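Local coordinates for prolyl oligopeptidase (Galerina marginata, PDB 5N4B), which cleaves peptide bonds after proline and closes peptides into macrocycles in the biosynthesis of the amanitin toxins, at residues L274-F279 / I302-V307; N286-A291 / K306-Y311; A313-I318 / V325-N330. The protein carries 1 engineered substitution. All coordinates share one frame; numbering follows the deposited sequence.

Interaction 1 (L274-F279 / I302-V307); sequences LYLYQF and IHWRKV
Apolar side-chain packing carries this contact, and the indole of W304 is at its centre. W304 has CG anti to the carbonyl carbon (chi1 -62°). With chi2 110°, this points the six-membered ring toward 274-279, although the backbones stay well apart: the nearest CA atoms, those of L276 and W304, are 8.5 Å from each other.

The CH-pi contact comes from L276. Its CB stands over one face of the indole, 4.0 Å from the centroid of the six-membered ring and 28° off the normal. CD2 of L276 lies above the same face, toward the rim. The opposite face is covered from within 302-307, where CG2 of I302 lies over the ring centre, so the indole is sandwiched between two aliphatic groups.

Strand 273-279 is second and strand 305-308 is fourth in a four-stranded antiparallel blade of the beta-propeller. The third strand, 287-292, separates them, and W289 on it also meets the W304 ring. The contact therefore reaches across one strand on a single face of the blade. V252 of strand 250-254, in the preceding blade, adds to the packing on I302 and W304.

The remaining contacts are made by one methyl of L274. Its CD2 reaches CH2 of W304 at 3.7 Å and CD1 of I302 at 3.9 Å, L274 and I302 crossing at about a right angle.

Interaction 2 (N286-A291 / K306-Y311); sequences NLLWVA and KVVNEY
The indole of W289 has the aliphatic chain of K306 along one face. CG of W289 is anti to the carbonyl carbon (chi1 -63°), and K306, extended beyond CG, runs along the ring in the same direction. CG of K306 sits over the five-membered ring, 3.7 Å from its centroid, and CD and CE continue over the rim of the six-membered ring, by CZ2 and CH2. At the indole edge, NE1 of W289 donates to OD1 of N309 at 3.0 Å. OD1 lies close to the ring plane, but the bond is bent, with 137° at the hydrogen. The donor stands above the amide plane of N309, not on a lone pair. V308 O is also at this edge, 3.5 Å from CD1 of W289.

The ring of Y311 has L287 over one face, crossing at about a right angle. CD2 of L287 is 3.8 Å from the ring centroid and almost exactly on the normal, while CG of L287 is nearest to CZ. Y253 meets W289, and W261 meets Y311, edge-to-face.

Between these two rings L288 and V308 form an antiparallel hydrogen-bonded pair. L288 N donates to V308 O at 3.1 Å, on a lone pair, and V308 N donates to L288 O at 2.9 Å. Both bonds are nearly straight. They join the third strand of the propeller blade, 287-292, to the fourth, 305-308, in which the chain turns a corner at V307. The CB atoms of L288 and V308 meet on the face away from the indole. Farther on the strands part, and a water lies 2.8 Å from both N286 O and E310 O.

The polar atom of the indole is satisfied at its edge by an imperfect bond, while CA and the methylenes of exposed K306 cover a face and carry the ammonium past the ring.

Interaction 3 (A313-I318 / V325-N330); sequences ADYNII and VYIKTN
Y315 and T329 lie side by side and point the same way from a non-hydrogen-bonded pair. OG1 of T329 stands over one face of the Y315 ring, toward the rim, 3.5 Å from CD2. The chi1 of T329, -175°, puts OG1 anti to the backbone N, and from there it donates to D314 O at 2.8 Å. That carbonyl is gripped twice, since N330 N also donates to it, at 3.3 Å. CG2 of I327 comes to the edge of the same tyrosine ring.

N330 turns its amide back toward the other segment, with CG in the crowded position between backbone N and carbonyl carbon (chi1 67°). Its OD1 takes the N-H of D314 at 2.8 Å in a nearly straight bond. The donor is above the amide plane. This side chain extends the pairing beyond the end of the strand.

On the Y315 face, I317 crosses V325 and I327 obliquely. CD1 of I317 reaches CG1 of V325 at 3.8 Å and CG1 of I327 at 3.9 Å. N316 and K328, on the other face, form a hydrogen-bonded pair with an N-H to O bond in each direction. K328 bends at chi3 and chi4, bringing NZ to a water that also donates to K328 O and, weakly, to D314 OD1. Farther along, I318 N donates to Y326 O.

The two segments belong to the beta hairpin of strands 315-321 and 324-329, the first two strands of a propeller blade. Strand 337-342 continues the sheet beyond 324-329. D314 OD2 bonds to Y336 OH. L288 of strand 287-292, in the preceding blade, packs on I317 and I327.

How the interactions relate
Interactions 1 and 2 share K306 and V307 and lie in one four-stranded blade of the beta-propeller, their centres about 6 Å apart. Strand 287-292 lies between the strands of interaction 1 and pairs with 305-308 in interaction 2. Interaction 3 comes later in the chain and opens the next blade. Its centre is about 13 Å from that of interaction 1 and about 11 Å from that of interaction 2. The two blades meet directly: Y277 OH is hydrogen-bonded to I317 N and N286 N to A313 O, and V308 packs on Y315. Together they span two successive blades of the propeller domain and the junction between them, away from the catalytic residues.

Interaction 1 (L274-F279 / I302-V307)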
loop_
_atom_site.group_PDB
_atom_site.type_symbol
_atom_site.label_atom_id
_atom_site.label_comp_id
_atom_site.label_asym_id
_atom_site.label_seq_id
_atom_site.Cartn_x
_atom_site.Cartn_y
_atom_site.Cartn_z
ATOM N N LEU A 274 9.387 21.583 15.088
ATOM C CA LEU A 274 9.601 20.846 13.853
ATOM C C LEU A 274 10.241 19.517 14.224
ATOM O O LEU A 274 11.267 19.474 14.912
ATOM C CB LEU A 274 10.532 21.637 12.934
ATOM C CG LEU A 274 11.047 20.945 11.675
ATOM C CD1 LEU A 274 9.932 20.643 10.762
ATOM C CD2 LEU A 274 12.085 21.856 11.004
ATOM N N TYR A 275 9.698 18.441 13.703
ATOM C CA TYR A 275 10.200 17.115 13.963
ATOM C C TYR A 275 10.816 16.516 12.719
ATOM O O TYR A 275 10.268 16.656 11.609
ATOM C CB TYR A 275 9.053 16.238 14.410
ATOM C CG TYR A 275 8.251 16.746 15.587
ATOM C CD1 TYR A 275 8.743 16.687 16.901
ATOM C CD2 TYR A 275 6.981 17.288 15.425
ATOM C CE1 TYR A 275 8.004 17.130 17.963
ATOM C CE2 TYR A 275 6.238 17.717 16.527
ATOM C CZ TYR A 275 6.773 17.629 17.783
ATOM O OH TYR A 275 5.999 18.059 18.832
ATOM N N LEU A 276 11.955 15.824 12.901
ATOM C CA LEU A 276 12.626 15.107 11.824
ATOM C C LEU A 276 12.718 13.644 12.168
ATOM O O LEU A 276 13.218 13.282 13.241
ATOM C CB LEU A 276 14.034 15.647 11.626
ATOM C CG LEU A 276 14.892 14.967 10.536
ATOM C CD1 LEU A 276 14.447 15.331 9.159
ATOM C CD2 LEU A 276 16.381 15.312 10.736
ATOM N N TYR A 277 12.238 12.821 11.259
ATOM C CA TYR A 277 12.361 11.383 11.347
ATOM C C TYR A 277 13.421 10.930 10.344
ATOM O O TYR A 277 13.549 11.494 9.245
ATOM C CB TYR A 277 11.067 10.686 10.959
ATOM C CG TYR A 277 9.819 11.141 11.700
ATOM C CD1 TYR A 277 9.650 10.934 13.034
ATOM C CD2 TYR A 277 8.786 11.710 11.011
ATOM C CE1 TYR A 277 8.508 11.350 13.673
ATOM C CE2 TYR A 277 7.634 12.119 11.653
ATOM C CZ TYR A 277 7.497 11.915 12.982
ATOM O OH TYR A 277 6.306 12.277 13.619
ATOM N N GLN A 278 14.215 9.939 10.724
ATOM C CA GLN A 278 15.175 9.298 9.829
ATOM C C GLN A 278 14.990 7.791 9.816
ATOM O O GLN A 278 14.791 7.166 10.865
ATOM C CB GLN A 278 16.617 9.587 10.211
ATOM C CG GLN A 278 16.869 11.087 10.470
ATOM C CD GLN A 278 18.307 11.442 10.701
ATOM O OE1 GLN A 278 19.224 10.899 10.062
ATOM N NE2 GLN A 278 18.516 12.355 11.631
ATOM N N PHE A 279 15.083 7.222 8.619
ATOM C CA PHE A 279 14.868 5.801 8.375
ATOM C C PHE A 279 16.060 5.258 7.612
ATOM O O PHE A 279 16.476 5.850 6.603
ATOM C CB PHE A 279 13.596 5.544 7.555
ATOM C CG PHE A 279 12.372 6.246 8.087
ATOM C CD1 PHE A 279 12.080 7.534 7.660
ATOM C CD2 PHE A 279 11.536 5.638 9.008
ATOM C CE1 PHE A 279 10.938 8.216 8.143
ATOM C CE2 PHE A 279 10.412 6.340 9.514
ATOM C CZ PHE A 279 10.133 7.591 9.088
ATOM N N ILE A 302 19.066 25.074 11.241
ATOM C CA ILE A 302 18.191 24.617 12.320
ATOM C C ILE A 302 18.981 23.851 13.368
ATOM O O ILE A 302 19.811 22.989 13.055
ATOM C CB ILE A 302 17.110 23.736 11.691
ATOM C CG1 ILE A 302 16.111 24.593 10.983
ATOM C CG2 ILE A 302 16.391 22.931 12.767
ATOM C CD1 ILE A 302 15.316 23.802 9.999
ATOM N N HIS A 303 18.656 24.099 14.633
ATOM C CA HIS A 303 19.252 23.404 15.751
ATOM C C HIS A 303 18.388 22.181 16.082
ATOM O O HIS A 303 17.263 22.321 16.561
ATOM C CB HIS A 303 19.400 24.330 16.940
ATOM C CG HIS A 303 20.040 23.671 18.105
ATOM N ND1 HIS A 303 21.084 22.779 17.971
ATOM C CD2 HIS A 303 19.776 23.747 19.427
ATOM C CE1 HIS A 303 21.430 22.331 19.161
ATOM N NE2 HIS A 303 20.666 22.912 20.064
ATOM N N TRP A 304 18.937 20.991 15.864
ATOM C CA TRP A 304 18.255 19.746 16.204
ATOM C C TRP A 304 18.658 19.263 17.577
ATOM O O TRP A 304 19.849 19.061 17.845
ATOM C CB TRP A 304 18.601 18.672 15.192
ATOM C CG TRP A 304 18.186 18.967 13.838
ATOM C CD1 TRP A 304 18.986 19.274 12.765
ATOM C CD2 TRP A 304 16.837 19.027 13.356
ATOM N NE1 TRP A 304 18.232 19.498 11.675
ATOM C CE2 TRP A 304 16.902 19.357 11.988
ATOM C CE3 TRP A 304 15.580 18.812 13.947
ATOM C CZ2 TRP A 304 15.771 19.468 11.200
ATOM C CZ3 TRP A 304 14.444 18.934 13.125
ATOM C CH2 TRP A 304 14.564 19.268 11.790
ATOM N N ARG A 305 17.652 18.966 18.408
ATOM C CA ARG A 305 17.832 18.201 19.621
ATOM C C ARG A 305 17.631 16.723 19.293
ATOM O O ARG A 305 16.562 16.326 18.816
ATOM C CB ARG A 305 16.825 18.623 20.682
ATOM C CG ARG A 305 16.952 17.889 22.002
ATOM C CD ARG A 305 16.022 18.433 23.018
ATOM N NE ARG A 305 16.149 17.724 24.271
ATOM C CZ ARG A 305 15.518 18.077 25.394
ATOM N NH1 ARG A 305 14.717 19.128 25.426
ATOM N NH2 ARG A 305 15.704 17.372 26.507
ATOM N N LYS A 306 18.639 15.908 19.568
ATOM C CA LYS A 306 18.709 14.512 19.110
ATOM C C LYS A 306 18.044 13.588 20.138
ATOM O O LYS A 306 18.665 12.743 20.775
ATOM C CB LYS A 306 20.147 14.131 18.794
ATOM C CG LYS A 306 20.782 14.988 17.698
ATOM C CD LYS A 306 22.249 14.541 17.424
ATOM C CE LYS A 306 22.933 15.390 16.367
ATOM N NZ LYS A 306 24.378 14.933 16.329
ATOM N N VAL A 307 16.720 13.714 20.206
ATOM C CA VAL A 307 15.941 13.076 21.265
ATOM C C VAL A 307 16.028 11.564 21.176
ATOM O O VAL A 307 16.263 10.883 22.186
ATOM C CB VAL A 307 14.490 13.578 21.260
ATOM C CG1 VAL A 307 13.651 12.848 22.238
ATOM C CG2 VAL A 307 14.455 15.045 21.581
#

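Interaction 2 (N286-A291 / K306-Y311)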
loop_
_atom_site.group_PDB
_atom_site.type_symbol
_atom_site.label_atom_id
_atom_site.label_comp_id
_atom_site.label_asym_id
_atom_site.label_seq_id
_atom_site.Cartn_x
_atom_site.Cartn_y
_atom_site.Cartn_z
ATOM N N ASN A 286 13.114 4.187 13.655
ATOM C CA ASN A 286 13.475 5.501 13.230
ATOM C C ASN A 286 14.087 6.388 14.288
ATOM O O ASN A 286 13.870 6.262 15.413
ATOM C CB ASN A 286 12.275 6.231 12.548
ATOM C CG ASN A 286 11.137 6.609 13.489
ATOM O OD1 ASN A 286 10.998 7.724 13.943
ATOM N ND2 ASN A 286 10.371 5.696 13.734
ATOM N N LEU A 287 14.864 7.338 13.819
ATOM C CA LEU A 287 15.339 8.402 14.669
ATOM C C LEU A 287 14.278 9.499 14.753
ATOM O O LEU A 287 13.373 9.616 13.913
ATOM C CB LEU A 287 16.653 9.017 14.133
ATOM C CG LEU A 287 17.750 8.007 13.823
ATOM C CD1 LEU A 287 19.025 8.731 13.432
ATOM C CD2 LEU A 287 18.016 7.062 14.932
ATOM N N LEU A 288 14.381 10.314 15.780
ATOM C CA LEU A 288 13.454 11.416 15.994
ATOM C C LEU A 288 14.224 12.565 16.624
ATOM O O LEU A 288 14.714 12.455 17.757
ATOM C CB LEU A 288 12.288 10.992 16.898
ATOM C CG LEU A 288 11.401 12.134 17.431
ATOM C CD1 LEU A 288 10.674 12.740 16.313
ATOM C CD2 LEU A 288 10.474 11.630 18.522
ATOM N N TRP A 289 14.361 13.650 15.864
ATOM C CA TRP A 289 15.015 14.862 16.336
ATOM C C TRP A 289 13.986 15.983 16.364
ATOM O O TRP A 289 12.995 15.972 15.595
ATOM C CB TRP A 289 16.218 15.265 15.470
ATOM C CG TRP A 289 17.370 14.288 15.420
ATOM C CD1 TRP A 289 17.526 13.132 16.112
ATOM C CD2 TRP A 289 18.528 14.431 14.600
ATOM N NE1 TRP A 289 18.719 12.531 15.761
ATOM C CE2 TRP A 289 19.356 13.323 14.847
ATOM C CE3 TRP A 289 18.929 15.397 13.674
ATOM C CZ2 TRP A 289 20.574 13.153 14.213
ATOM C CZ3 TRP A 289 20.146 15.218 13.011
ATOM C CH2 TRP A 289 20.957 14.118 13.322
ATOM N N VAL A 290 14.186 16.945 17.264
ATOM C CA VAL A 290 13.217 17.998 17.513
ATOM C C VAL A 290 13.904 19.340 17.459
ATOM O O VAL A 290 14.881 19.557 18.175
ATOM C CB VAL A 290 12.555 17.828 18.896
ATOM C CG1 VAL A 290 11.514 18.945 19.126
ATOM C CG2 VAL A 290 11.912 16.454 19.034
ATOM N N ALA A 291 13.364 20.254 16.687
ATOM C CA ALA A 291 13.831 21.631 16.618
ATOM C C ALA A 291 12.750 22.560 17.136
ATOM O O ALA A 291 11.553 22.362 16.879
ATOM C CB ALA A 291 14.186 22.071 15.201
ATOM N N LYS A 306 18.639 15.908 19.568
ATOM C CA LYS A 306 18.709 14.512 19.110
ATOM C C LYS A 306 18.044 13.588 20.138
ATOM O O LYS A 306 18.665 12.743 20.775
ATOM C CB LYS A 306 20.147 14.131 18.794
ATOM C CG LYS A 306 20.782 14.988 17.698
ATOM C CD LYS A 306 22.249 14.541 17.424
ATOM C CE LYS A 306 22.933 15.390 16.367
ATOM N NZ LYS A 306 24.378 14.933 16.329
ATOM N N VAL A 307 16.720 13.714 20.206
ATOM C CA VAL A 307 15.941 13.076 21.265
ATOM C C VAL A 307 16.028 11.564 21.176
ATOM O O VAL A 307 16.263 10.883 22.186
ATOM C CB VAL A 307 14.490 13.578 21.260
ATOM C CG1 VAL A 307 13.651 12.848 22.238
ATOM C CG2 VAL A 307 14.455 15.045 21.581
ATOM N N VAL A 308 15.785 11.008 19.991
ATOM C CA VAL A 308 15.996 9.588 19.703
ATOM C C VAL A 308 17.113 9.524 18.676
ATOM O O VAL A 308 16.942 9.953 17.526
ATOM C CB VAL A 308 14.720 8.891 19.188
ATOM C CG1 VAL A 308 15.018 7.438 18.787
ATOM C CG2 VAL A 308 13.582 8.934 20.220
ATOM N N ASN A 309 18.280 9.008 19.083
ATOM C CA ASN A 309 19.458 9.058 18.237
ATOM C C ASN A 309 20.114 7.700 18.010
ATOM O O ASN A 309 21.260 7.649 17.557
ATOM C CB ASN A 309 20.476 10.055 18.772
ATOM C CG ASN A 309 21.380 10.562 17.714
ATOM O OD1 ASN A 309 20.975 10.776 16.565
ATOM N ND2 ASN A 309 22.650 10.761 18.088
ATOM N N GLU A 310 19.396 6.614 18.235
ATOM C CA GLU A 310 19.810 5.284 17.804
ATOM C C GLU A 310 18.577 4.599 17.243
ATOM O O GLU A 310 17.444 4.914 17.632
ATOM C CB GLU A 310 20.389 4.462 18.975
ATOM C CG GLU A 310 19.449 4.440 20.178
ATOM C CD GLU A 310 19.795 3.408 21.278
ATOM O OE1 GLU A 310 20.999 3.100 21.465
ATOM O OE2 GLU A 310 18.842 2.881 21.922
ATOM N N TYR A 311 18.801 3.706 16.293
ATOM C CA TYR A 311 17.755 2.909 15.668
ATOM C C TYR A 311 17.388 1.756 16.588
ATOM O O TYR A 311 18.151 0.799 16.739
ATOM C CB TYR A 311 18.222 2.385 14.305
ATOM C CG TYR A 311 18.230 3.454 13.230
ATOM C CD1 TYR A 311 17.040 3.843 12.616
ATOM C CD2 TYR A 311 19.403 4.085 12.845
ATOM C CE1 TYR A 311 17.012 4.812 11.652
ATOM C CE2 TYR A 311 19.406 5.065 11.871
ATOM C CZ TYR A 311 18.210 5.420 11.267
ATOM O OH TYR A 311 18.181 6.398 10.306
HETATM O O HOH W 1 14.765 4.262 17.228
#

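Interaction 3 (A313-I318 / V325-N330)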
loop_
_atom_site.group_PDB
_atom_site.type_symbol
_atom_site.label_atom_id
_atom_site.label_comp_id
_atom_site.label_asym_id
_atom_site.label_seq_id
_atom_site.Cartn_x
_atom_site.Cartn_y
_atom_site.Cartn_z
ATOM N N ALA A 313 13.450 1.590 17.671
ATOM C CA ALA A 313 12.007 1.498 17.770
ATOM C C ALA A 313 11.367 2.500 16.818
ATOM O O ALA A 313 12.032 3.400 16.286
ATOM C CB ALA A 313 11.568 1.765 19.219
ATOM N N ASP A 314 10.065 2.340 16.629
ATOM C CA ASP A 314 9.221 3.214 15.812
ATOM C C ASP A 314 8.697 4.336 16.699
ATOM O O ASP A 314 8.191 4.060 17.789
ATOM C CB ASP A 314 8.065 2.317 15.334
ATOM C CG ASP A 314 7.051 2.979 14.397
ATOM O OD1 ASP A 314 6.961 4.206 14.337
ATOM O OD2 ASP A 314 6.282 2.216 13.742
ATOM N N TYR A 315 8.890 5.584 16.286
ATOM C CA TYR A 315 8.359 6.736 17.002
ATOM C C TYR A 315 7.640 7.633 16.005
ATOM O O TYR A 315 8.231 8.042 15.003
ATOM C CB TYR A 315 9.482 7.540 17.635
ATOM C CG TYR A 315 10.293 6.887 18.718
ATOM C CD1 TYR A 315 11.399 6.096 18.385
ATOM C CD2 TYR A 315 9.987 7.059 20.069
ATOM C CE1 TYR A 315 12.170 5.518 19.332
ATOM C CE2 TYR A 315 10.758 6.480 21.008
ATOM C CZ TYR A 315 11.844 5.723 20.659
ATOM O OH TYR A 315 12.636 5.214 21.675
ATOM N N ASN A 316 6.386 7.954 16.281
ATOM C CA ASN A 316 5.605 8.846 15.446
ATOM C C ASN A 316 4.868 9.849 16.334
ATOM O O ASN A 316 4.116 9.444 17.222
ATOM C CB ASN A 316 4.629 8.044 14.573
ATOM C CG ASN A 316 3.959 8.909 13.497
ATOM O OD1 ASN A 316 2.816 9.258 13.633
ATOM N ND2 ASN A 316 4.727 9.330 12.491
ATOM N N ILE A 317 5.031 11.135 16.079
ATOM C CA ILE A 317 4.407 12.143 16.921
ATOM C C ILE A 317 2.891 12.148 16.764
ATOM O O ILE A 317 2.360 12.125 15.644
ATOM C CB ILE A 317 4.909 13.546 16.548
ATOM C CG1 ILE A 317 6.421 13.665 16.634
ATOM C CG2 ILE A 317 4.216 14.617 17.430
ATOM C CD1 ILE A 317 6.975 13.330 17.944
ATOM N N ILE A 318 2.178 12.270 17.868
ATOM C CA ILE A 318 0.727 12.514 17.883
ATOM C C ILE A 318 0.451 14.003 18.040
ATOM O O ILE A 318 -0.210 14.616 17.197
ATOM C CB ILE A 318 0.049 11.732 19.030
ATOM C CG1 ILE A 318 0.303 10.248 18.873
ATOM C CG2 ILE A 318 -1.438 12.075 19.071
ATOM C CD1 ILE A 318 0.126 9.462 20.134
ATOM N N VAL A 325 5.446 16.068 24.796
ATOM C CA VAL A 325 5.223 15.531 23.447
ATOM C C VAL A 325 4.643 14.124 23.582
ATOM O O VAL A 325 5.227 13.264 24.288
ATOM C CB VAL A 325 6.528 15.501 22.659
ATOM C CG1 VAL A 325 6.286 15.034 21.273
ATOM C CG2 VAL A 325 7.146 16.885 22.611
ATOM N N TYR A 326 3.524 13.883 22.896
ATOM C CA TYR A 326 2.826 12.601 22.921
ATOM C C TYR A 326 3.194 11.833 21.659
ATOM O O TYR A 326 3.095 12.381 20.543
ATOM C CB TYR A 326 1.310 12.844 22.944
ATOM C CG TYR A 326 0.761 13.433 24.208
ATOM C CD1 TYR A 326 1.022 14.754 24.561
ATOM C CD2 TYR A 326 -0.035 12.693 25.058
ATOM C CE1 TYR A 326 0.510 15.301 25.758
ATOM C CE2 TYR A 326 -0.534 13.204 26.229
ATOM C CZ TYR A 326 -0.281 14.503 26.568
ATOM O OH TYR A 326 -0.793 15.086 27.705
ATOM N N ILE A 327 3.619 10.580 21.818
ATOM C CA ILE A 327 4.253 9.824 20.753
ATOM C C ILE A 327 3.699 8.419 20.752
ATOM O O ILE A 327 3.683 7.747 21.801
ATOM C CB ILE A 327 5.775 9.784 20.932
ATOM C CG1 ILE A 327 6.326 11.210 21.125
ATOM C CG2 ILE A 327 6.433 9.114 19.750
ATOM C CD1 ILE A 327 7.872 11.315 21.272
ATOM N N LYS A 328 3.342 7.924 19.563
ATOM C CA LYS A 328 3.011 6.516 19.401
ATOM C C LYS A 328 4.306 5.769 19.142
ATOM O O LYS A 328 5.089 6.174 18.282
ATOM C CB LYS A 328 2.068 6.314 18.224
ATOM C CG LYS A 328 1.661 4.837 18.026
ATOM C CD LYS A 328 0.550 4.603 16.993
ATOM C CE LYS A 328 0.902 4.967 15.574
ATOM N NZ LYS A 328 1.948 4.101 15.008
ATOM N N THR A 329 4.564 4.717 19.890
ATOM C CA THR A 329 5.854 4.031 19.823
ATOM C C THR A 329 5.691 2.555 20.095
ATOM O O THR A 329 4.760 2.134 20.785
ATOM C CB THR A 329 6.893 4.655 20.790
ATOM O OG1 THR A 329 8.181 4.053 20.619
ATOM C CG2 THR A 329 6.518 4.395 22.211
ATOM N N ASN A 330 6.638 1.771 19.578
ATOM C CA ASN A 330 6.786 0.368 19.983
ATOM C C ASN A 330 8.024 0.115 20.855
ATOM O O ASN A 330 8.420 -1.034 21.037
ATOM C CB ASN A 330 6.702 -0.589 18.786
ATOM C CG ASN A 330 7.843 -0.433 17.857
ATOM O OD1 ASN A 330 8.777 0.310 18.127
ATOM N ND2 ASN A 330 7.816 -1.174 16.747
HETATM O O HOH W 2 4.670 4.705 15.923
#